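Local structure of lactate racemase (Thermoanaerobacterium thermosaccharolyticum, 2YJG) at residues I225-N238 with N249-K261. The protein catalyses the interconversion of the D- and L-isomers of lactate, using a nickel pincer cofactor derived from nicotinic acid mononucleotide. Residues are numbered along the deposited sequence; the frame is centred on the assembly and turned at random.
Sequences IYAAKKANLAFILN and NAFAGHSEKAHLK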
ATOM      1  N   ILE A 225      -9.006  26.397 -16.929  1.00 16.10           N
ATOM      2  CA  ILE A 225      -7.748  26.930 -17.447  1.00 17.89           C
ATOM      3  C   ILE A 225      -7.234  27.982 -16.466  1.00 18.49           C
ATOM      4  O   ILE A 225      -6.043  27.992 -16.096  1.00 17.78           O
ATOM      5  CB  ILE A 225      -7.953  27.470 -18.856  1.00 18.39           C
ATOM      6  CG1 ILE A 225      -8.015  26.294 -19.845  1.00 21.92           C
ATOM      7  CG2 ILE A 225      -6.884  28.511 -19.220  1.00 23.61           C
ATOM      8  CD1 ILE A 225      -6.768  25.496 -19.926  1.00 20.28           C
ATOM      9  N   TYR A 226      -8.153  28.838 -16.019  1.00 18.51           N
ATOM     10  CA  TYR A 226      -7.771  29.870 -15.060  1.00 19.54           C
ATOM     11  C   TYR A 226      -7.357  29.278 -13.742  1.00 18.27           C
ATOM     12  O   TYR A 226      -6.316  29.698 -13.176  1.00 18.39           O
ATOM     13  CB  TYR A 226      -8.896  30.836 -14.860  1.00 20.29           C
ATOM     14  CG  TYR A 226      -8.570  31.985 -13.957  1.00 23.82           C
ATOM     15  CD1 TYR A 226      -8.723  31.900 -12.559  1.00 27.21           C
ATOM     16  CD2 TYR A 226      -8.202  33.210 -14.505  1.00 30.08           C
ATOM     17  CE1 TYR A 226      -8.481  33.025 -11.752  1.00 29.72           C
ATOM     18  CE2 TYR A 226      -7.976  34.306 -13.716  1.00 31.37           C
ATOM     19  CZ  TYR A 226      -8.095  34.216 -12.359  1.00 33.03           C
ATOM     20  OH  TYR A 226      -7.813  35.374 -11.650  1.00 40.71           O
ATOM     21  N   ALA A 227      -8.131  28.291 -13.246  1.00 18.34           N
ATOM     22  CA  ALA A 227      -7.769  27.502 -12.040  1.00 16.73           C
ATOM     23  C   ALA A 227      -6.382  26.937 -12.125  1.00 16.77           C
ATOM     24  O   ALA A 227      -5.626  27.012 -11.140  1.00 17.08           O
ATOM     25  CB  ALA A 227      -8.781  26.352 -11.771  1.00 17.14           C
ATOM     26  N   ALA A 228      -6.022  26.357 -13.270  1.00 16.87           N
ATOM     27  CA  ALA A 228      -4.681  25.744 -13.418  1.00 17.24           C
ATOM     28  C   ALA A 228      -3.575  26.811 -13.344  1.00 18.85           C
ATOM     29  O   ALA A 228      -2.517  26.617 -12.687  1.00 18.43           O
ATOM     30  CB  ALA A 228      -4.585  24.953 -14.724  1.00 16.65           C
ATOM     31  N   LYS A 229      -3.799  27.934 -14.042  1.00 19.97           N
ATOM     32  CA  LYS A 229      -2.881  29.090 -13.970  1.00 22.66           C
ATOM     33  C   LYS A 229      -2.659  29.601 -12.557  1.00 23.01           C
ATOM     34  O   LYS A 229      -1.490  29.776 -12.134  1.00 22.88           O
ATOM     35  CB  LYS A 229      -3.342  30.264 -14.866  1.00 23.31           C
ATOM     36  CG  LYS A 229      -3.577  29.863 -16.288  1.00 28.99           C
ATOM     37  CD  LYS A 229      -3.104  30.896 -17.335  1.00 35.62           C
ATOM     38  CE  LYS A 229      -3.951  32.178 -17.335  1.00 37.37           C
ATOM     39  NZ  LYS A 229      -3.980  32.827 -18.726  1.00 38.40           N
ATOM     40  N   LYS A 230      -3.751  29.786 -11.814  1.00 23.61           N
ATOM     41  CA  LYS A 230      -3.709  30.292 -10.453  1.00 23.21           C
ATOM     42  C   LYS A 230      -3.061  29.295  -9.500  1.00 22.39           C
ATOM     43  O   LYS A 230      -2.571  29.692  -8.446  1.00 21.70           O
ATOM     44  CB  LYS A 230      -5.110  30.556  -9.873  1.00 24.99           C
ATOM     45  CG  LYS A 230      -5.881  31.794 -10.334  1.00 28.44           C
ATOM     46  CD  LYS A 230      -5.103  33.092 -10.149  1.00 31.19           C
ATOM     47  CE  LYS A 230      -5.408  33.858  -8.878  1.00 35.57           C
ATOM     48  NZ  LYS A 230      -4.893  35.244  -9.052  1.00 36.31           N
ATOM     49  N   ALA A 231      -3.145  28.010  -9.842  1.00 19.79           N
ATOM     50  CA  ALA A 231      -2.454  26.946  -9.101  1.00 19.82           C
ATOM     51  C   ALA A 231      -0.975  26.822  -9.394  1.00 17.87           C
ATOM     52  O   ALA A 231      -0.328  25.964  -8.765  1.00 18.87           O
ATOM     53  CB  ALA A 231      -3.122  25.591  -9.417  1.00 18.23           C
ATOM     54  N   ASN A 232      -0.487  27.554 -10.401  1.00 17.67           N
ATOM     55  CA  ASN A 232       0.905  27.476 -10.914  1.00 18.68           C
ATOM     56  C   ASN A 232       1.289  26.035 -11.335  1.00 17.05           C
ATOM     57  O   ASN A 232       2.395  25.577 -11.112  1.00 15.75           O
ATOM     58  CB  ASN A 232       1.931  28.060  -9.888  1.00 19.46           C
ATOM     59  CG  ASN A 232       1.632  29.550  -9.518  1.00 22.45           C
ATOM     60  OD1 ASN A 232       1.314  29.900  -8.356  1.00 27.02           O
ATOM     61  ND2 ASN A 232       1.686  30.401 -10.529  1.00 23.44           N
ATOM     62  N   LEU A 233       0.357  25.345 -11.992  1.00 16.55           N
ATOM     63  CA  LEU A 233       0.675  24.111 -12.701  1.00 17.14           C
ATOM     64  C   LEU A 233       1.716  24.377 -13.778  1.00 18.26           C
ATOM     65  O   LEU A 233       1.459  24.994 -14.826  1.00 19.10           O
ATOM     66  CB  LEU A 233      -0.628  23.459 -13.281  1.00 16.20           C
ATOM     67  CG  LEU A 233      -0.502  22.116 -13.998  1.00 15.21           C
ATOM     68  CD1 LEU A 233       0.082  21.024 -13.052  1.00 15.79           C
ATOM     69  CD2 LEU A 233      -1.876  21.648 -14.577  1.00 15.23           C
ATOM     70  N   ALA A 234       2.916  23.875 -13.531  1.00 19.00           N
ATOM     71  CA  ALA A 234       4.111  24.249 -14.285  1.00 18.69           C
ATOM     72  C   ALA A 234       4.512  23.267 -15.384  1.00 18.02           C
ATOM     73  O   ALA A 234       5.214  23.601 -16.343  1.00 16.01           O
ATOM     74  CB  ALA A 234       5.269  24.418 -13.288  1.00 19.26           C
ATOM     75  N   PHE A 235       4.060  22.033 -15.267  1.00 18.11           N
ATOM     76  CA  PHE A 235       4.416  20.976 -16.214  1.00 17.01           C
ATOM     77  C   PHE A 235       3.357  19.865 -16.120  1.00 17.76           C
ATOM     78  O   PHE A 235       2.921  19.510 -15.000  1.00 16.39           O
ATOM     79  CB  PHE A 235       5.798  20.413 -15.854  1.00 16.76           C
ATOM     80  CG  PHE A 235       6.396  19.512 -16.876  1.00 15.89           C
ATOM     81  CD1 PHE A 235       6.144  18.146 -16.868  1.00 15.64           C
ATOM     82  CD2 PHE A 235       7.281  20.009 -17.817  1.00 16.95           C
ATOM     83  CE1 PHE A 235       6.733  17.332 -17.806  1.00 14.38           C
ATOM     84  CE2 PHE A 235       7.850  19.211 -18.718  1.00 18.90           C
ATOM     85  CZ  PHE A 235       7.610  17.868 -18.694  1.00 16.76           C
ATOM     86  N   ILE A 236       2.986  19.333 -17.295  1.00 16.10           N
ATOM     87  CA  ILE A 236       2.150  18.134 -17.396  1.00 14.44           C
ATOM     88  C   ILE A 236       2.784  17.029 -18.276  1.00 13.85           C
ATOM     89  O   ILE A 236       3.681  17.307 -19.132  1.00 15.31           O
ATOM     90  CB  ILE A 236       0.735  18.478 -17.883  1.00 14.10           C
ATOM     91  CG1 ILE A 236       0.729  18.784 -19.390  1.00 14.88           C
ATOM     92  CG2 ILE A 236       0.102  19.623 -16.999  1.00 15.60           C
ATOM     93  CD1 ILE A 236      -0.731  18.872 -19.994  1.00 14.03           C
ATOM     94  N   LEU A 237       2.375  15.781 -18.036  1.00 12.45           N
ATOM     95  CA  LEU A 237       2.655  14.658 -18.954  1.00 13.12           C
ATOM     96  C   LEU A 237       1.270  14.104 -19.143  1.00 13.81           C
ATOM     97  O   LEU A 237       0.632  13.691 -18.170  1.00 14.88           O
ATOM     98  CB  LEU A 237       3.593  13.616 -18.348  1.00 12.16           C
ATOM     99  CG  LEU A 237       3.584  12.265 -19.070  1.00 16.45           C
ATOM    100  CD1 LEU A 237       4.170  12.435 -20.475  1.00 12.42           C
ATOM    101  CD2 LEU A 237       4.237  11.123 -18.326  1.00 18.57           C
ATOM    102  N   ASN A 238       0.757  14.173 -20.355  1.00 13.87           N
ATOM    103  CA  ASN A 238      -0.553  13.536 -20.652  1.00 14.67           C
ATOM    104  C   ASN A 238      -0.391  12.490 -21.761  1.00 14.62           C
ATOM    105  O   ASN A 238       0.223  12.780 -22.774  1.00 15.81           O
ATOM    106  CB  ASN A 238      -1.577  14.567 -21.118  1.00 15.44           C
ATOM    107  CG  ASN A 238      -2.227  15.343 -20.002  1.00 16.88           C
ATOM    108  OD1 ASN A 238      -1.867  15.269 -18.813  1.00 19.35           O
ATOM    109  ND2 ASN A 238      -3.189  16.125 -20.392  1.00 10.69           N
ATOM    110  N   ASN A 249       0.553   7.569 -27.633  1.00 17.56           N
ATOM    111  CA  ASN A 249       1.215   8.845 -27.774  1.00 16.49           C
ATOM    112  C   ASN A 249       1.270   9.507 -26.383  1.00 15.90           C
ATOM    113  O   ASN A 249       0.576   9.108 -25.443  1.00 15.96           O
ATOM    114  CB  ASN A 249       0.464   9.753 -28.766  1.00 18.12           C
ATOM    115  CG  ASN A 249       1.377  10.723 -29.564  1.00 19.60           C
ATOM    116  OD1 ASN A 249       2.514  11.057 -29.196  1.00 20.38           O
ATOM    117  ND2 ASN A 249       0.836  11.206 -30.656  1.00 21.74           N
ATOM    118  N   ALA A 250       2.023  10.575 -26.324  1.00 15.63           N
ATOM    119  CA  ALA A 250       2.291  11.319 -25.114  1.00 15.78           C
ATOM    120  C   ALA A 250       2.781  12.713 -25.410  1.00 16.56           C
ATOM    121  O   ALA A 250       3.527  12.943 -26.413  1.00 17.30           O
ATOM    122  CB  ALA A 250       3.309  10.553 -24.236  1.00 14.84           C
ATOM    123  N   PHE A 251       2.353  13.647 -24.556  1.00 15.29           N
ATOM    124  CA  PHE A 251       2.577  15.072 -24.691  1.00 16.25           C
ATOM    125  C   PHE A 251       2.953  15.623 -23.320  1.00 17.47           C
ATOM    126  O   PHE A 251       2.242  15.382 -22.355  1.00 17.82           O
ATOM    127  CB  PHE A 251       1.301  15.763 -25.224  1.00 17.10           C
ATOM    128  CG  PHE A 251       0.804  15.163 -26.477  1.00 15.96           C
ATOM    129  CD1 PHE A 251       0.040  14.022 -26.447  1.00 17.09           C
ATOM    130  CD2 PHE A 251       1.193  15.696 -27.748  1.00 17.93           C
ATOM    131  CE1 PHE A 251      -0.388  13.396 -27.631  1.00 18.75           C
ATOM    132  CE2 PHE A 251       0.750  15.085 -28.901  1.00 20.14           C
ATOM    133  CZ  PHE A 251      -0.044  13.927 -28.839  1.00 16.83           C
ATOM    134  N   ALA A 252       4.020  16.418 -23.270  1.00 15.97           N
ATOM    135  CA  ALA A 252       4.578  16.924 -22.048  1.00 16.11           C
ATOM    136  C   ALA A 252       4.976  18.376 -22.205  1.00 17.11           C
ATOM    137  O   ALA A 252       5.404  18.794 -23.313  1.00 18.29           O
ATOM    138  CB  ALA A 252       5.795  16.064 -21.643  1.00 15.60           C
ATOM    139  N   GLY A 253       4.873  19.120 -21.106  1.00 17.08           N
ATOM    140  CA  GLY A 253       5.333  20.501 -21.002  1.00 17.41           C
ATOM    141  C   GLY A 253       4.297  21.425 -20.436  1.00 17.71           C
ATOM    142  O   GLY A 253       3.667  21.107 -19.427  1.00 17.53           O
ATOM    143  N   HIS A 254       4.089  22.578 -21.090  1.00 16.58           N
ATOM    144  CA  HIS A 254       3.241  23.641 -20.603  1.00 16.64           C
ATOM    145  C   HIS A 254       1.824  23.103 -20.415  1.00 16.27           C
ATOM    146  O   HIS A 254       1.335  22.332 -21.271  1.00 16.26           O
ATOM    147  CB  HIS A 254       3.256  24.752 -21.635  1.00 17.10           C
ATOM    148  CG  HIS A 254       2.539  25.987 -21.234  1.00 20.44           C
ATOM    149  ND1 HIS A 254       1.164  26.117 -21.286  1.00 20.05           N
ATOM    150  CD2 HIS A 254       3.019  27.199 -20.862  1.00 21.25           C
ATOM    151  CE1 HIS A 254       0.830  27.333 -20.896  1.00 22.13           C
ATOM    152  NE2 HIS A 254       1.938  28.005 -20.624  1.00 21.45           N
ATOM    153  N   SER A 255       1.202  23.441 -19.301  1.00 16.32           N
ATOM    154  CA  SER A 255      -0.051  22.750 -18.931  1.00 16.25           C
ATOM    155  C   SER A 255      -1.179  22.988 -19.941  1.00 16.78           C
ATOM    156  O   SER A 255      -2.071  22.149 -20.102  1.00 17.54           O
ATOM    157  CB  SER A 255      -0.489  23.106 -17.515  1.00 18.14           C
ATOM    158  OG  SER A 255      -1.227  24.309 -17.467  1.00 13.25           O
ATOM    159  N   GLU A 256      -1.143  24.134 -20.608  1.00 16.90           N
ATOM    160  CA  GLU A 256      -2.049  24.437 -21.700  1.00 16.85           C
ATOM    161  C   GLU A 256      -1.507  23.987 -23.062  1.00 16.72           C
ATOM    162  O   GLU A 256      -2.197  23.293 -23.775  1.00 15.76           O
ATOM    163  CB  GLU A 256      -2.474  25.950 -21.704  1.00 18.30           C
ATOM    164  CG  GLU A 256      -3.732  26.141 -22.492  1.00 22.87           C
ATOM    165  CD  GLU A 256      -4.442  27.523 -22.366  1.00 27.11           C
ATOM    166  OE1 GLU A 256      -4.042  28.379 -21.551  1.00 32.79           O
ATOM    167  OE2 GLU A 256      -5.459  27.702 -23.102  1.00 28.82           O
ATOM    168  N   LYS A 257      -0.309  24.412 -23.472  1.00 15.81           N
ATOM    169  CA  LYS A 257       0.152  24.157 -24.823  1.00 15.83           C
ATOM    170  C   LYS A 257       0.348  22.667 -25.089  1.00 15.10           C
ATOM    171  O   LYS A 257       0.082  22.211 -26.201  1.00 13.87           O
ATOM    172  CB  LYS A 257       1.438  24.952 -25.123  1.00 17.82           C
ATOM    173  CG  LYS A 257       1.201  26.473 -25.145  1.00 21.22           C
ATOM    174  CD  LYS A 257       2.523  27.268 -25.305  1.00 27.05           C
ATOM    175  CE  LYS A 257       2.370  28.788 -25.179  1.00 29.47           C
ATOM    176  NZ  LYS A 257       1.702  29.098 -23.909  1.00 35.20           N
ATOM    177  N   ALA A 258       0.884  21.903 -24.115  1.00 13.92           N
ATOM    178  CA  ALA A 258       1.077  20.465 -24.288  1.00 14.58           C
ATOM    179  C   ALA A 258      -0.269  19.734 -24.373  1.00 14.47           C
ATOM    180  O   ALA A 258      -0.389  18.844 -25.168  1.00 16.39           O
ATOM    181  CB  ALA A 258       1.972  19.830 -23.191  1.00 14.00           C
ATOM    182  N   HIS A 259      -1.243  20.157 -23.560  1.00 14.73           N
ATOM    183  CA  HIS A 259      -2.601  19.617 -23.555  1.00 14.54           C
ATOM    184  C   HIS A 259      -3.246  19.849 -24.893  1.00 14.99           C
ATOM    185  O   HIS A 259      -3.803  18.921 -25.492  1.00 13.62           O
ATOM    186  CB  HIS A 259      -3.442  20.240 -22.461  1.00 14.90           C
ATOM    187  CG  HIS A 259      -4.877  19.759 -22.433  1.00 15.05           C
ATOM    188  ND1 HIS A 259      -5.250  18.439 -22.169  1.00 13.27           N
ATOM    189  CD2 HIS A 259      -6.036  20.443 -22.602  1.00 12.00           C
ATOM    190  CE1 HIS A 259      -6.566  18.347 -22.205  1.00  9.45           C
ATOM    191  NE2 HIS A 259      -7.067  19.543 -22.460  1.00 16.85           N
ATOM    192  N   LEU A 260      -3.101  21.065 -25.427  1.00 16.20           N
ATOM    193  CA  LEU A 260      -3.689  21.346 -26.742  1.00 16.36           C
ATOM    194  C   LEU A 260      -3.098  20.520 -27.871  1.00 17.11           C
ATOM    195  O   LEU A 260      -3.839  20.042 -28.781  1.00 16.69           O
ATOM    196  CB  LEU A 260      -3.624  22.853 -27.037  1.00 16.91           C
ATOM    197  CG  LEU A 260      -4.456  23.807 -26.197  1.00 19.59           C
ATOM    198  CD1 LEU A 260      -4.281  25.297 -26.645  1.00 22.73           C
ATOM    199  CD2 LEU A 260      -5.988  23.481 -26.241  1.00 22.54           C
ATOM    200  N   LYS A 261      -1.774  20.321 -27.877  1.00 17.50           N
ATOM    201  CA  LYS A 261      -1.160  19.470 -28.895  1.00 17.61           C
ATOM    202  C   LYS A 261      -1.714  18.038 -28.799  1.00 18.68           C
ATOM    203  O   LYS A 261      -2.020  17.405 -29.800  1.00 18.71           O
ATOM    204  CB  LYS A 261       0.383  19.519 -28.775  1.00 20.16           C
ATOM    205  CG  LYS A 261       1.114  18.698 -29.789  1.00 22.47           C
ATOM    206  CD  LYS A 261       0.822  19.106 -31.271  1.00 27.55           C
ATOM    207  CE  LYS A 261       0.644  17.821 -32.164  1.00 30.69           C
ATOM    208  NZ  LYS A 261      -0.724  17.143 -32.060  1.00 23.23           N
TER
HETATM  209  O   HOH W   1      -5.017  30.986 -19.946  1.00 37.61           O
HETATM  210  O   HOH W   2       2.293  25.337 -17.473  1.00 19.70           O
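Ile236 and Gly253 form an antiparallel hydrogen-bonded pair: Ile236 N reaches Gly253 O at 2.9 Å, in the carbonyl plane, and Gly253 N returns the bond to Ile236 O. Asn238 and Phe251 repeat the pattern, with Asn238 N to Phe251 O nearly straight (174°), so strands 233-238 and 249-253 form a beta hairpin at the edge of the mixed sheet, with strand 247-253 outermost in this chain and strand 233-241 also bonded to strand 164-170. Ile236 sends its two branches from CB against residues 255-259, at the turn leading to helix 257-261. Ile236 CG2 lies against Ser255 CB at 3.6 Å. CG1, set between the backbone N and carbonyl carbon (chi1 75°), passes Gly253 O and meets Ala258 CB, and Ile236 CD1 ends 3.5 Å from Ser255 O, with His259 N and CB close by. The His259 side chain lies about 7 Å from that of Lys184, the probable covalent cofactor attachment site. Leu233 CD2 packs on the same Ser255 CB. Gly253 CA sits over one face of the Phe235 ring, a CH-pi contact 4.0 Å from the centroid, while Ala252 CB approaches CZ obliquely. With an alanine at Phe235, Gly253 CA and Ala252 CB are likely to lose their aromatic cover, opening a gap beside the hairpin. His254 ND1 accepts from Glu256 N and Lys257 N, capping the helix start, and a water bridges Leu233 O to Ser255 N. Farther out, the Glu256 side chain crosses that of Ile225 at about a right angle, OE1 of Glu256 3.7 Å from Ile225 CG2. The chemistry is thus divided: paired backbone bonds set the register, apolar contacts seat the helix start on the strand, and cap and water satisfy the amides of Ser255, Glu256 and Lys257.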